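Local coordinates for protein excinuclease ABC, subunit A. (Deinococcus radiodurans, PDB 2VF7) that binds DNA, binds and hydrolyses ATP and carries zinc sites as a UvrA-family ABC protein, probably helping to recognise damage in DNA excision repair, at residues 51-56 / 402-407; 36-41 / 434-439; 59-64 / 89-94; 95-100 / 388-393. The protein carries 1 engineered substitution. All blocks are in the same frame, centred on the assembly; numbering follows the deposited sequence.

Interaction 1: residues 51-56 / 402-407; sequences SLAFGT and VYVLDE. With ADP (adenosine-5'-diphosphate), chain E.
Phe54, on the helix that follows the Walker A loop, lays its ring against Val404 of strand 402-406, whose run of hydrophobic residues ending in Asp406-Glu407 is the Walker B pattern of ABC ATPases. Along the strand, Val404 comes first. Its CG1, anti to the backbone N (chi1 -160°), sits over the middle of the Phe54 ring in a CH-pi contact, 3.7 Å from the centroid and 13° off the normal. The same Val404 CG1 also lies 3.8 Å from Ala53 O, wedged between helix backbone and ring. Leu405 turns its side chain to the opposite face of the sheet and offers only its carbonyl O, at the rim of the ring near Phe54 CE1. At Asp406 the CB packs 3.8 Å from Phe54 CZ. An alanine at Phe54 would probably open a gap between helix and strand, leaving Val404 CG1 and Asp406 CB without the ring they rest on. The same helix turn reaches the nucleotide: Ser51 grips one alpha-phosphate oxygen twice, with its N 3.0 Å and its OG 2.8 Å from ADP O2A.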
loop_
_atom_site.group_PDB
_atom_site.type_symbol
_atom_site.label_atom_id
_atom_site.label_comp_id
_atom_site.label_asym_id
_atom_site.label_seq_id
_atom_site.Cartn_x
_atom_site.Cartn_y
_atom_site.Cartn_z
ATOM N N SER A 51 -24.356 -0.054 7.438
ATOM C CA SER A 51 -23.560 0.194 8.645
ATOM C C SER A 51 -23.056 -1.120 9.280
ATOM O O SER A 51 -21.984 -1.146 9.859
ATOM C CB SER A 51 -24.346 1.007 9.667
ATOM O OG SER A 51 -24.561 2.329 9.217
ATOM N N LEU A 52 -23.827 -2.198 9.127
ATOM C CA LEU A 52 -23.493 -3.552 9.618
ATOM C C LEU A 52 -22.607 -4.369 8.655
ATOM O O LEU A 52 -21.453 -4.669 8.981
ATOM C CB LEU A 52 -24.763 -4.323 9.989
ATOM C CG LEU A 52 -24.651 -5.655 10.743
ATOM C CD1 LEU A 52 -23.726 -5.574 11.939
ATOM C CD2 LEU A 52 -26.028 -6.102 11.169
ATOM N N ALA A 53 -23.114 -4.698 7.468
ATOM C CA ALA A 53 -22.337 -5.519 6.524
ATOM C C ALA A 53 -21.047 -4.852 6.072
ATOM O O ALA A 53 -20.017 -5.507 5.985
ATOM C CB ALA A 53 -23.193 -5.960 5.302
ATOM N N PHE A 54 -21.091 -3.557 5.776
ATOM C CA PHE A 54 -19.903 -2.858 5.282
ATOM C C PHE A 54 -19.191 -2.069 6.349
ATOM O O PHE A 54 -17.976 -2.174 6.474
ATOM C CB PHE A 54 -20.255 -1.911 4.117
ATOM C CG PHE A 54 -20.550 -2.619 2.826
ATOM C CD1 PHE A 54 -21.828 -3.085 2.549
ATOM C CD2 PHE A 54 -19.547 -2.828 1.883
ATOM C CE1 PHE A 54 -22.096 -3.747 1.359
ATOM C CE2 PHE A 54 -19.828 -3.502 0.677
ATOM C CZ PHE A 54 -21.084 -3.943 0.428
ATOM N N GLY A 55 -19.939 -1.238 7.078
ATOM C CA GLY A 55 -19.376 -0.318 8.063
ATOM C C GLY A 55 -18.707 -1.016 9.233
ATOM O O GLY A 55 -17.762 -0.480 9.847
ATOM N N THR A 56 -19.185 -2.223 9.521
ATOM C CA THR A 56 -18.737 -2.992 10.681
ATOM C C THR A 56 -17.982 -4.259 10.257
ATOM O O THR A 56 -16.792 -4.398 10.550
ATOM C CB THR A 56 -19.936 -3.326 11.602
ATOM O OG1 THR A 56 -20.502 -2.107 12.087
ATOM C CG2 THR A 56 -19.510 -4.160 12.787
ATOM N N VAL A 402 -14.599 -13.833 2.766
ATOM C CA VAL A 402 -15.985 -13.369 2.677
ATOM C C VAL A 402 -16.153 -12.339 1.562
ATOM O O VAL A 402 -15.415 -11.355 1.501
ATOM C CB VAL A 402 -16.473 -12.648 3.961
ATOM C CG1 VAL A 402 -18.025 -12.648 4.003
ATOM C CG2 VAL A 402 -15.907 -13.281 5.203
ATOM N N TYR A 403 -17.148 -12.555 0.702
ATOM C CA TYR A 403 -17.547 -11.552 -0.293
ATOM C C TYR A 403 -18.688 -10.708 0.235
ATOM O O TYR A 403 -19.695 -11.235 0.703
ATOM C CB TYR A 403 -17.946 -12.223 -1.602
ATOM C CG TYR A 403 -16.755 -12.785 -2.354
ATOM C CD1 TYR A 403 -16.517 -14.166 -2.417
ATOM C CD2 TYR A 403 -15.862 -11.934 -2.987
ATOM C CE1 TYR A 403 -15.416 -14.677 -3.118
ATOM C CE2 TYR A 403 -14.753 -12.426 -3.673
ATOM C CZ TYR A 403 -14.540 -13.794 -3.751
ATOM O OH TYR A 403 -13.438 -14.247 -4.458
ATOM N N VAL A 404 -18.510 -9.392 0.172
ATOM C CA VAL A 404 -19.526 -8.442 0.632
ATOM C C VAL A 404 -20.163 -7.712 -0.573
ATOM O O VAL A 404 -19.515 -6.932 -1.269
ATOM C CB VAL A 404 -18.942 -7.443 1.662
ATOM C CG1 VAL A 404 -20.058 -6.826 2.466
ATOM C CG2 VAL A 404 -17.956 -8.143 2.592
ATOM N N LEU A 405 -21.430 -8.021 -0.829
ATOM C CA LEU A 405 -22.130 -7.505 -2.001
ATOM C C LEU A 405 -23.258 -6.513 -1.640
ATOM O O LEU A 405 -23.916 -6.642 -0.600
ATOM C CB LEU A 405 -22.655 -8.661 -2.868
ATOM C CG LEU A 405 -21.692 -9.691 -3.492
ATOM C CD1 LEU A 405 -21.791 -11.042 -2.805
ATOM C CD2 LEU A 405 -22.041 -9.906 -4.948
ATOM N N ASP A 406 -23.466 -5.525 -2.501
ATOM C CA ASP A 406 -24.521 -4.521 -2.279
ATOM C C ASP A 406 -25.503 -4.454 -3.445
ATOM O O ASP A 406 -25.271 -3.735 -4.417
ATOM C CB ASP A 406 -23.933 -3.136 -2.007
ATOM C CG ASP A 406 -25.008 -2.056 -1.931
ATOM O OD1 ASP A 406 -25.107 -1.269 -2.893
ATOM O OD2 ASP A 406 -25.777 -2.014 -0.932
ATOM N N GLU A 407 -26.586 -5.223 -3.332
ATOM C CA GLU A 407 -27.605 -5.344 -4.373
ATOM C C GLU A 407 -27.054 -5.725 -5.742
ATOM O O GLU A 407 -26.947 -4.887 -6.629
ATOM C CB GLU A 407 -28.457 -4.080 -4.453
ATOM C CG GLU A 407 -29.525 -4.024 -3.398
ATOM C CD GLU A 407 -30.456 -2.847 -3.590
ATOM O OE1 GLU A 407 -30.378 -1.897 -2.772
ATOM O OE2 GLU A 407 -31.255 -2.869 -4.563
HETATM P PB ADP E . -29.204 0.966 4.921
HETATM O O1B ADP E . -30.329 0.028 5.256
HETATM O O2B ADP E . -29.629 2.148 4.100
HETATM O O3B ADP E . -28.008 0.243 4.331
HETATM P PA ADP E . -27.529 2.677 6.364
HETATM O O1A ADP E . -27.261 3.203 4.952
HETATM O O2A ADP E . -26.390 2.124 7.156
HETATM O O3A ADP E . -28.712 1.595 6.330
HETATM O "O5'" ADP E . -28.081 3.929 7.211
HETATM C "C5'" ADP E . -28.065 4.025 8.638
HETATM C "C4'" ADP E . -27.448 5.359 9.021
HETATM O "O4'" ADP E . -26.054 5.323 8.690
HETATM C "C3'" ADP E . -28.021 6.576 8.293
HETATM O "O3'" ADP E . -28.150 7.702 9.196
HETATM C "C2'" ADP E . -26.973 6.836 7.220
HETATM O "O2'" ADP E . -26.978 8.171 6.725
HETATM C "C1'" ADP E . -25.679 6.473 7.937
HETATM N N9 ADP E . -24.583 6.091 7.026
HETATM C C8 ADP E . -24.600 5.038 6.181
HETATM N N7 ADP E . -23.467 4.937 5.460
HETATM C C5 ADP E . -22.688 5.958 5.868
HETATM C C6 ADP E . -21.327 6.416 5.541
HETATM N N6 ADP E . -20.596 5.767 4.596
HETATM N N1 ADP E . -20.866 7.500 6.187
HETATM C C2 ADP E . -21.585 8.160 7.125
HETATM N N3 ADP E . -22.821 7.790 7.482
HETATM C C4 ADP E . -23.414 6.708 6.902
#

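Interaction 2: residues 36-41 / 434-439; sequences DALVVF and LFVVEH
Phe41 directs the edge of its ring toward the face of Phe435 in an offset edge-to-face pair, centroids 5.6 Å apart and planes at 70°. Its CE2 comes within 3.5 Å of Phe435 CB, and helix 49-69 covers both rings through Leu57. A serine in place of Phe41 would probably open a gap under that helix and leave the Phe435 face without its aromatic partner. On the other face of the sheet, Val436 sets CG2 against Leu38 CD1 at 3.7 Å, and Leu434 adds its CB to the same methyl. The backbones of these residues hold the register: Leu434 N gives to Ala37 O (3.1 Å), Val436 N to Val39 O (2.8 Å), and Phe41 N to Val436 O (2.7 Å). Leu434 O takes the Val39 N-H, so the 38-41 strand is pinned on alternate residues, as parallel pairing requires. This is the central parallel pairing of the ABC ATPase core sheet, in which strand 38-42 runs on into the Walker A loop that holds ADP.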
loop_
_atom_site.group_PDB
_atom_site.type_symbol
_atom_site.label_atom_id
_atom_site.label_comp_id
_atom_site.label_asym_id
_atom_site.label_seq_id
_atom_site.Cartn_x
_atom_site.Cartn_y
_atom_site.Cartn_z
ATOM N N ASP A 36 -19.622 -19.669 5.336
ATOM C CA ASP A 36 -19.861 -20.693 4.277
ATOM C C ASP A 36 -21.322 -20.781 3.852
ATOM O O ASP A 36 -21.823 -21.843 3.470
ATOM C CB ASP A 36 -19.321 -22.082 4.670
ATOM C CG ASP A 36 -17.847 -22.051 5.116
ATOM O OD1 ASP A 36 -16.962 -21.716 4.304
ATOM O OD2 ASP A 36 -17.571 -22.379 6.289
ATOM N N ALA A 37 -21.999 -19.641 3.881
ATOM C CA ALA A 37 -23.402 -19.588 3.514
ATOM C C ALA A 37 -23.711 -18.273 2.801
ATOM O O ALA A 37 -22.920 -17.326 2.892
ATOM C CB ALA A 37 -24.276 -19.766 4.758
ATOM N N LEU A 38 -24.829 -18.249 2.065
ATOM C CA LEU A 38 -25.411 -17.033 1.530
ATOM C C LEU A 38 -26.232 -16.323 2.605
ATOM O O LEU A 38 -27.349 -16.744 2.900
ATOM C CB LEU A 38 -26.297 -17.342 0.310
ATOM C CG LEU A 38 -27.115 -16.193 -0.314
ATOM C CD1 LEU A 38 -26.201 -15.084 -0.893
ATOM C CD2 LEU A 38 -28.100 -16.691 -1.352
ATOM N N VAL A 39 -25.668 -15.256 3.176
ATOM C CA VAL A 39 -26.337 -14.462 4.208
ATOM C C VAL A 39 -26.812 -13.151 3.597
ATOM O O VAL A 39 -26.020 -12.412 3.008
ATOM C CB VAL A 39 -25.419 -14.154 5.437
ATOM C CG1 VAL A 39 -26.208 -13.444 6.533
ATOM C CG2 VAL A 39 -24.822 -15.409 6.000
ATOM N N VAL A 40 -28.104 -12.870 3.732
ATOM C CA VAL A 40 -28.697 -11.645 3.183
ATOM C C VAL A 40 -29.084 -10.706 4.322
ATOM O O VAL A 40 -29.690 -11.128 5.288
ATOM C CB VAL A 40 -29.908 -11.966 2.243
ATOM C CG1 VAL A 40 -30.557 -10.709 1.732
ATOM C CG2 VAL A 40 -29.448 -12.788 1.051
ATOM N N PHE A 41 -28.682 -9.446 4.213
ATOM C CA PHE A 41 -28.999 -8.419 5.194
ATOM C C PHE A 41 -30.152 -7.591 4.652
ATOM O O PHE A 41 -30.060 -7.053 3.546
ATOM C CB PHE A 41 -27.762 -7.546 5.475
ATOM C CG PHE A 41 -26.614 -8.306 6.132
ATOM C CD1 PHE A 41 -26.387 -8.203 7.493
ATOM C CD2 PHE A 41 -25.782 -9.146 5.380
ATOM C CE1 PHE A 41 -25.332 -8.914 8.107
ATOM C CE2 PHE A 41 -24.746 -9.876 5.981
ATOM C CZ PHE A 41 -24.514 -9.740 7.351
ATOM N N LEU A 434 -20.736 -15.414 1.813
ATOM C CA LEU A 434 -21.320 -14.286 1.105
ATOM C C LEU A 434 -22.207 -13.440 2.015
ATOM O O LEU A 434 -23.169 -13.937 2.596
ATOM C CB LEU A 434 -22.107 -14.790 -0.117
ATOM C CG LEU A 434 -21.321 -15.663 -1.111
ATOM C CD1 LEU A 434 -22.177 -16.791 -1.612
ATOM C CD2 LEU A 434 -20.807 -14.860 -2.252
ATOM N N PHE A 435 -21.854 -12.165 2.162
ATOM C CA PHE A 435 -22.697 -11.220 2.893
ATOM C C PHE A 435 -23.343 -10.286 1.865
ATOM O O PHE A 435 -22.651 -9.513 1.205
ATOM C CB PHE A 435 -21.906 -10.410 3.944
ATOM C CG PHE A 435 -21.363 -11.231 5.113
ATOM C CD1 PHE A 435 -21.747 -12.561 5.324
ATOM C CD2 PHE A 435 -20.464 -10.643 6.022
ATOM C CE1 PHE A 435 -21.233 -13.283 6.404
ATOM C CE2 PHE A 435 -19.945 -11.366 7.099
ATOM C CZ PHE A 435 -20.325 -12.677 7.296
ATOM N N VAL A 436 -24.662 -10.350 1.750
ATOM C CA VAL A 436 -25.374 -9.677 0.674
ATOM C C VAL A 436 -26.468 -8.775 1.214
ATOM O O VAL A 436 -27.418 -9.265 1.793
ATOM C CB VAL A 436 -26.022 -10.698 -0.278
ATOM C CG1 VAL A 436 -26.819 -9.994 -1.406
ATOM C CG2 VAL A 436 -24.953 -11.628 -0.845
ATOM N N VAL A 437 -26.322 -7.460 1.049
ATOM C CA VAL A 437 -27.461 -6.579 1.288
ATOM C C VAL A 437 -28.311 -6.475 0.043
ATOM O O VAL A 437 -27.845 -6.061 -1.021
ATOM C CB VAL A 437 -27.097 -5.203 1.968
ATOM C CG1 VAL A 437 -25.608 -4.993 2.056
ATOM C CG2 VAL A 437 -27.821 -4.034 1.331
ATOM N N GLU A 438 -29.563 -6.879 0.200
ATOM C CA GLU A 438 -30.487 -7.057 -0.901
ATOM C C GLU A 438 -31.905 -6.630 -0.515
ATOM O O GLU A 438 -32.313 -6.729 0.655
ATOM C CB GLU A 438 -30.474 -8.529 -1.359
ATOM C CG GLU A 438 -31.223 -8.813 -2.644
ATOM C CD GLU A 438 -30.750 -7.972 -3.827
ATOM O OE1 GLU A 438 -29.751 -8.369 -4.474
ATOM O OE2 GLU A 438 -31.386 -6.929 -4.134
ATOM N N HIS A 439 -32.644 -6.153 -1.515
ATOM C CA HIS A 439 -34.077 -5.875 -1.387
ATOM C C HIS A 439 -34.948 -6.844 -2.181
ATOM O O HIS A 439 -36.124 -7.018 -1.871
ATOM C CB HIS A 439 -34.370 -4.436 -1.798
ATOM C CG HIS A 439 -33.843 -3.436 -0.828
ATOM N ND1 HIS A 439 -32.765 -2.627 -1.109
ATOM C CD2 HIS A 439 -34.222 -3.138 0.437
ATOM C CE1 HIS A 439 -32.521 -1.849 -0.068
ATOM N NE2 HIS A 439 -33.383 -2.149 0.889
#

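Interaction 3: residues 59-64 / 89-94; sequences AEAQRR and DGLPPA
Leu91 reaches Ala61 through two torsions that both lie away from the staggered positions: chi1 of -137° places CG, and chi2 of -146° sends CD1 to the helix. There CD1 meets Ala61 CB at 3.4 Å, tighter than usual for two carbons, so the exact placing of this leucine is somewhat doubtful. The methyl of Ala61 meets the loop at three points: besides Leu91 it has Pro92 O at 3.7 Å and Ala94 CB at 3.8 Å. One residue on, Gln62 lays its CG 3.8 Å from Ala94 O.

Arg64 runs out nearly straight from CB to its guanidinium and passes beside Leu91, with NH1 4.4 Å from Leu91 CB. Its main polar partner is Ile88 O, bonded through NH2. Glu60 CG lies over one face of the guanidinium, toward its rim, and Glu60 OE2 forms a salt bridge with Arg64 NE at 3.1 Å. The same OE2 also meets Arg63 NH1 at 3.2 Å, so one carboxylate oxygen serves two arginines and probably helps to offset their charge.

The second subunit comes close too, its Pro93 meeting Pro93 of this chain. The contact thus seats the connection between strands 87-89 and 94-96 on helix 49-69, with Pro93 packing on Tyr65 and Ala94 on Tyr58 of that helix.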
loop_
_atom_site.group_PDB
_atom_site.type_symbol
_atom_site.label_atom_id
_atom_site.label_comp_id
_atom_site.label_asym_id
_atom_site.label_seq_id
_atom_site.Cartn_x
_atom_site.Cartn_y
_atom_site.Cartn_z
ATOM N N ALA A 59 -15.324 -3.762 7.189
ATOM C CA ALA A 59 -14.322 -2.812 7.667
ATOM C C ALA A 59 -13.390 -3.329 8.774
ATOM O O ALA A 59 -12.178 -3.068 8.739
ATOM C CB ALA A 59 -14.983 -1.515 8.085
ATOM N N GLU A 60 -13.930 -4.034 9.759
ATOM C CA GLU A 60 -13.079 -4.651 10.793
ATOM C C GLU A 60 -12.217 -5.788 10.207
ATOM O O GLU A 60 -11.028 -5.873 10.476
ATOM C CB GLU A 60 -13.935 -5.114 11.982
ATOM C CG GLU A 60 -13.189 -5.775 13.154
ATOM C CD GLU A 60 -12.370 -4.804 13.998
ATOM O OE1 GLU A 60 -12.450 -3.575 13.765
ATOM O OE2 GLU A 60 -11.629 -5.281 14.888
ATOM N N ALA A 61 -12.809 -6.633 9.376
ATOM C CA ALA A 61 -12.067 -7.693 8.684
ATOM C C ALA A 61 -10.883 -7.207 7.844
ATOM O O ALA A 61 -9.864 -7.896 7.768
ATOM C CB ALA A 61 -13.004 -8.522 7.829
ATOM N N GLN A 62 -11.016 -6.044 7.201
ATOM C CA GLN A 62 -9.922 -5.479 6.381
ATOM C C GLN A 62 -8.852 -4.775 7.171
ATOM O O GLN A 62 -7.674 -4.922 6.875
ATOM C CB GLN A 62 -10.438 -4.527 5.303
ATOM C CG GLN A 62 -10.747 -5.226 3.997
ATOM C CD GLN A 62 -10.214 -4.492 2.766
ATOM O OE1 GLN A 62 -9.986 -5.121 1.717
ATOM N NE2 GLN A 62 -10.011 -3.168 2.882
ATOM N N ARG A 63 -9.259 -3.976 8.150
ATOM C CA ARG A 63 -8.330 -3.377 9.102
ATOM C C ARG A 63 -7.371 -4.407 9.724
ATOM O O ARG A 63 -6.181 -4.162 9.813
ATOM C CB ARG A 63 -9.131 -2.677 10.204
ATOM C CG ARG A 63 -8.306 -2.012 11.290
ATOM C CD ARG A 63 -9.121 -1.962 12.567
ATOM N NE ARG A 63 -8.280 -1.781 13.741
ATOM C CZ ARG A 63 -8.114 -2.688 14.703
ATOM N NH1 ARG A 63 -8.743 -3.865 14.652
ATOM N NH2 ARG A 63 -7.320 -2.408 15.732
ATOM N N ARG A 64 -7.907 -5.540 10.166
ATOM C CA ARG A 64 -7.129 -6.585 10.843
ATOM C C ARG A 64 -6.084 -7.205 9.931
ATOM O O ARG A 64 -4.916 -7.340 10.307
ATOM C CB ARG A 64 -8.049 -7.697 11.347
ATOM C CG ARG A 64 -8.918 -7.298 12.504
ATOM C CD ARG A 64 -9.765 -8.461 12.960
ATOM N NE ARG A 64 -10.505 -8.113 14.162
ATOM C CZ ARG A 64 -11.459 -8.871 14.683
ATOM N NH1 ARG A 64 -11.775 -10.029 14.105
ATOM N NH2 ARG A 64 -12.094 -8.477 15.782
ATOM N N ASP A 89 -15.673 -12.200 16.518
ATOM C CA ASP A 89 -14.948 -13.459 16.541
ATOM C C ASP A 89 -15.367 -14.344 15.367
ATOM O O ASP A 89 -16.529 -14.371 14.999
ATOM C CB ASP A 89 -15.242 -14.201 17.849
ATOM C CG ASP A 89 -14.857 -13.397 19.097
ATOM O OD1 ASP A 89 -13.796 -12.711 19.102
ATOM O OD2 ASP A 89 -15.618 -13.461 20.088
ATOM N N GLY A 90 -14.420 -15.071 14.782
ATOM C CA GLY A 90 -14.719 -16.020 13.705
ATOM C C GLY A 90 -14.836 -15.425 12.319
ATOM O O GLY A 90 -15.511 -15.983 11.466
ATOM N N LEU A 91 -14.151 -14.306 12.090
ATOM C CA LEU A 91 -14.292 -13.525 10.862
ATOM C C LEU A 91 -13.087 -13.700 9.933
ATOM O O LEU A 91 -11.988 -13.246 10.271
ATOM C CB LEU A 91 -14.408 -12.034 11.217
ATOM C CG LEU A 91 -15.422 -11.101 10.550
ATOM C CD1 LEU A 91 -14.758 -9.731 10.462
ATOM C CD2 LEU A 91 -15.945 -11.538 9.174
ATOM N N PRO A 92 -13.294 -14.332 8.747
ATOM C CA PRO A 92 -12.175 -14.487 7.792
ATOM C C PRO A 92 -11.814 -13.143 7.118
ATOM O O PRO A 92 -12.447 -12.135 7.400
ATOM C CB PRO A 92 -12.688 -15.527 6.772
ATOM C CG PRO A 92 -14.131 -15.793 7.098
ATOM C CD PRO A 92 -14.563 -14.888 8.227
ATOM N N PRO A 93 -10.756 -13.108 6.280
ATOM C CA PRO A 93 -10.540 -11.871 5.508
ATOM C C PRO A 93 -11.702 -11.591 4.546
ATOM O O PRO A 93 -12.470 -12.500 4.244
ATOM C CB PRO A 93 -9.240 -12.161 4.751
ATOM C CG PRO A 93 -8.559 -13.225 5.583
ATOM C CD PRO A 93 -9.694 -14.099 6.029
ATOM N N ALA A 94 -11.834 -10.341 4.088
ATOM C CA ALA A 94 -12.988 -9.929 3.297
ATOM C C ALA A 94 -12.632 -9.144 2.037
ATOM O O ALA A 94 -11.721 -8.322 2.053
ATOM C CB ALA A 94 -13.958 -9.122 4.165
#

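Interaction 4: residues 95-100 / 388-393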
loop_
_atom_site.group_PDB
_atom_site.type_symbol
_atom_site.label_atom_id
_atom_site.label_comp_id
_atom_site.label_asym_id
_atom_site.label_seq_id
_atom_site.Cartn_x
_atom_site.Cartn_y
_atom_site.Cartn_z
ATOM N N VAL A 95 -13.396 -9.388 0.967
ATOM C CA VAL A 95 -13.338 -8.641 -0.296
ATOM C C VAL A 95 -14.703 -7.981 -0.563
ATOM O O VAL A 95 -15.716 -8.657 -0.551
ATOM C CB VAL A 95 -12.989 -9.588 -1.486
ATOM C CG1 VAL A 95 -12.736 -8.793 -2.756
ATOM C CG2 VAL A 95 -11.771 -10.462 -1.152
ATOM N N ALA A 96 -14.736 -6.663 -0.771
ATOM C CA ALA A 96 -15.961 -5.997 -1.211
ATOM C C ALA A 96 -15.990 -5.956 -2.737
ATOM O O ALA A 96 -15.037 -5.476 -3.368
ATOM C CB ALA A 96 -16.080 -4.585 -0.634
ATOM N N LEU A 97 -17.074 -6.479 -3.311
ATOM C CA LEU A 97 -17.283 -6.429 -4.765
ATOM C C LEU A 97 -17.875 -5.107 -5.285
ATOM O O LEU A 97 -18.143 -4.969 -6.478
ATOM C CB LEU A 97 -18.071 -7.650 -5.253
ATOM C CG LEU A 97 -17.307 -8.969 -5.001
ATOM C CD1 LEU A 97 -18.110 -10.152 -5.467
ATOM C CD2 LEU A 97 -15.910 -8.959 -5.650
ATOM N N GLN A 98 -18.048 -4.140 -4.374
ATOM C CA GLN A 98 -18.383 -2.756 -4.720
ATOM C C GLN A 98 -17.415 -1.795 -4.064
ATOM O O GLN A 98 -16.919 -2.048 -2.965
ATOM C CB GLN A 98 -19.817 -2.418 -4.310
ATOM C CG GLN A 98 -20.268 -1.003 -4.701
ATOM C CD GLN A 98 -21.601 -0.991 -5.400
ATOM O OE1 GLN A 98 -22.600 -0.590 -4.817
ATOM N NE2 GLN A 98 -21.634 -1.450 -6.659
ATOM N N GLN A 99 -17.156 -0.682 -4.740
ATOM C CA GLN A 99 -16.306 0.370 -4.209
ATOM C C GLN A 99 -17.043 1.224 -3.165
ATOM O O GLN A 99 -18.277 1.319 -3.172
ATOM C CB GLN A 99 -15.835 1.249 -5.366
ATOM C CG GLN A 99 -14.392 1.703 -5.300
ATOM C CD GLN A 99 -14.028 2.540 -6.519
ATOM O OE1 GLN A 99 -14.428 3.707 -6.626
ATOM N NE2 GLN A 99 -13.278 1.942 -7.458
ATOM N N ALA A 100 -16.269 1.855 -2.286
ATOM C CA ALA A 100 -16.804 2.660 -1.179
ATOM C C ALA A 100 -17.681 3.848 -1.613
ATOM O O ALA A 100 -17.285 4.650 -2.455
ATOM C CB ALA A 100 -15.664 3.151 -0.288
ATOM N N LEU A 388 -19.722 -8.117 -13.341
ATOM C CA LEU A 388 -18.439 -8.423 -13.966
ATOM C C LEU A 388 -17.337 -8.711 -12.957
ATOM O O LEU A 388 -16.268 -9.196 -13.321
ATOM C CB LEU A 388 -17.963 -7.242 -14.792
ATOM C CG LEU A 388 -18.571 -6.912 -16.152
ATOM C CD1 LEU A 388 -18.008 -5.558 -16.574
ATOM C CD2 LEU A 388 -18.268 -7.987 -17.203
ATOM N N ARG A 389 -17.563 -8.344 -11.701
ATOM C CA ARG A 389 -16.573 -8.568 -10.656
ATOM C C ARG A 389 -16.847 -9.896 -9.967
ATOM O O ARG A 389 -15.930 -10.600 -9.548
ATOM C CB ARG A 389 -16.561 -7.410 -9.683
ATOM C CG ARG A 389 -15.186 -7.170 -9.135
ATOM C CD ARG A 389 -14.725 -5.730 -9.290
ATOM N NE ARG A 389 -14.724 -4.992 -8.025
ATOM C CZ ARG A 389 -13.926 -5.231 -6.977
ATOM N NH1 ARG A 389 -13.043 -6.231 -6.990
ATOM N NH2 ARG A 389 -14.023 -4.467 -5.895
ATOM N N LEU A 390 -18.133 -10.217 -9.882
ATOM C CA LEU A 390 -18.620 -11.505 -9.457
ATOM C C LEU A 390 -18.092 -12.616 -10.385
ATOM O O LEU A 390 -17.547 -13.623 -9.919
ATOM C CB LEU A 390 -20.147 -11.471 -9.460
ATOM C CG LEU A 390 -20.858 -12.580 -8.696
ATOM C CD1 LEU A 390 -20.436 -12.538 -7.252
ATOM C CD2 LEU A 390 -22.380 -12.504 -8.805
ATOM N N ALA A 391 -18.244 -12.413 -11.693
ATOM C CA ALA A 391 -17.820 -13.373 -12.696
ATOM C C ALA A 391 -16.328 -13.641 -12.583
ATOM O O ALA A 391 -15.895 -14.797 -12.644
ATOM C CB ALA A 391 -18.174 -12.886 -14.071
ATOM N N THR A 392 -15.548 -12.579 -12.371
ATOM C CA THR A 392 -14.076 -12.680 -12.303
ATOM C C THR A 392 -13.602 -13.488 -11.094
ATOM O O THR A 392 -12.571 -14.170 -11.146
ATOM C CB THR A 392 -13.430 -11.275 -12.294
ATOM O OG1 THR A 392 -13.868 -10.556 -13.454
ATOM C CG2 THR A 392 -11.929 -11.368 -12.323
ATOM N N GLN A 393 -14.369 -13.397 -10.013
ATOM C CA GLN A 393 -14.092 -14.117 -8.782
ATOM C C GLN A 393 -14.332 -15.614 -8.977
ATOM O O GLN A 393 -13.702 -16.442 -8.316
ATOM C CB GLN A 393 -15.002 -13.621 -7.649
ATOM C CG GLN A 393 -14.746 -12.212 -7.137
ATOM C CD GLN A 393 -13.287 -11.750 -7.207
ATOM O OE1 GLN A 393 -12.428 -12.155 -6.408
ATOM N NE2 GLN A 393 -13.014 -10.867 -8.161
#
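Arg389 runs its long side chain across Leu97 at a slant, with bends at chi2 and chi3. Beyond CB, its CG makes the first contact, 4.0 Å from Leu97 CD2. The chain then turns at CD, and NE comes 3.8 Å from Leu97 O. At the guanidinium, one face lies under Leu97 CA, which stands 3.9 Å above the plane and toward its rim. NH2 ends 2.9 Å from Ala96 O, close, but at an angle too poor for a hydrogen bond. The other tip nitrogen, NH1, lies 4.2 Å from Leu97 CD2 and finds its hydrogen bond across the dimer, on Ser68 O of the second subunit.

Leu97 packs on the helix beside this arginine. Its CD1 meets Leu390 CD1 at 3.8 Å, the two side chains crossing at about a right angle, while its CD2 touches Gln393 CG at 3.8 Å. Gln393 itself is fixed at both ends of its amide: NE2 gives to Arg389 O one turn back in the helix, and OE1 bonds Tyr403 OH.

The sequence around residues 95-100 is consistent with the Q-loop of an ABC ATPase, and helix 382-393 with the one that begins in the signature motif. Here the end of edge strand 94-96, paired with strand 402-406, rests on helix 382-393, which in turn packs against helices 417-428 and 345-365.

How the interactions relate
Interaction 2 is wholly buried core; interactions 1, 3 and 4 are mostly so, with 3 and 4 at the subunit interface. Interactions 1, 2 and 4 reach the same sheet: 402-406 lies between 433-437 and 94-96, so interaction 1 adjoins both others, with backbone hydrogen bonds between their strands. Helix 49-69 serves interactions 1 and 3 in turn, its start near the nucleotide and its later turns over the loop before 94-96. Interaction 2 is strand pairing held by backbone bonds, whereas interactions 1 and 3 rest on carbon packing across the segments. Interaction 4, about 17 Å from interaction 3 between centres, joins leucine packing to an arginine with a partner in the second subunit.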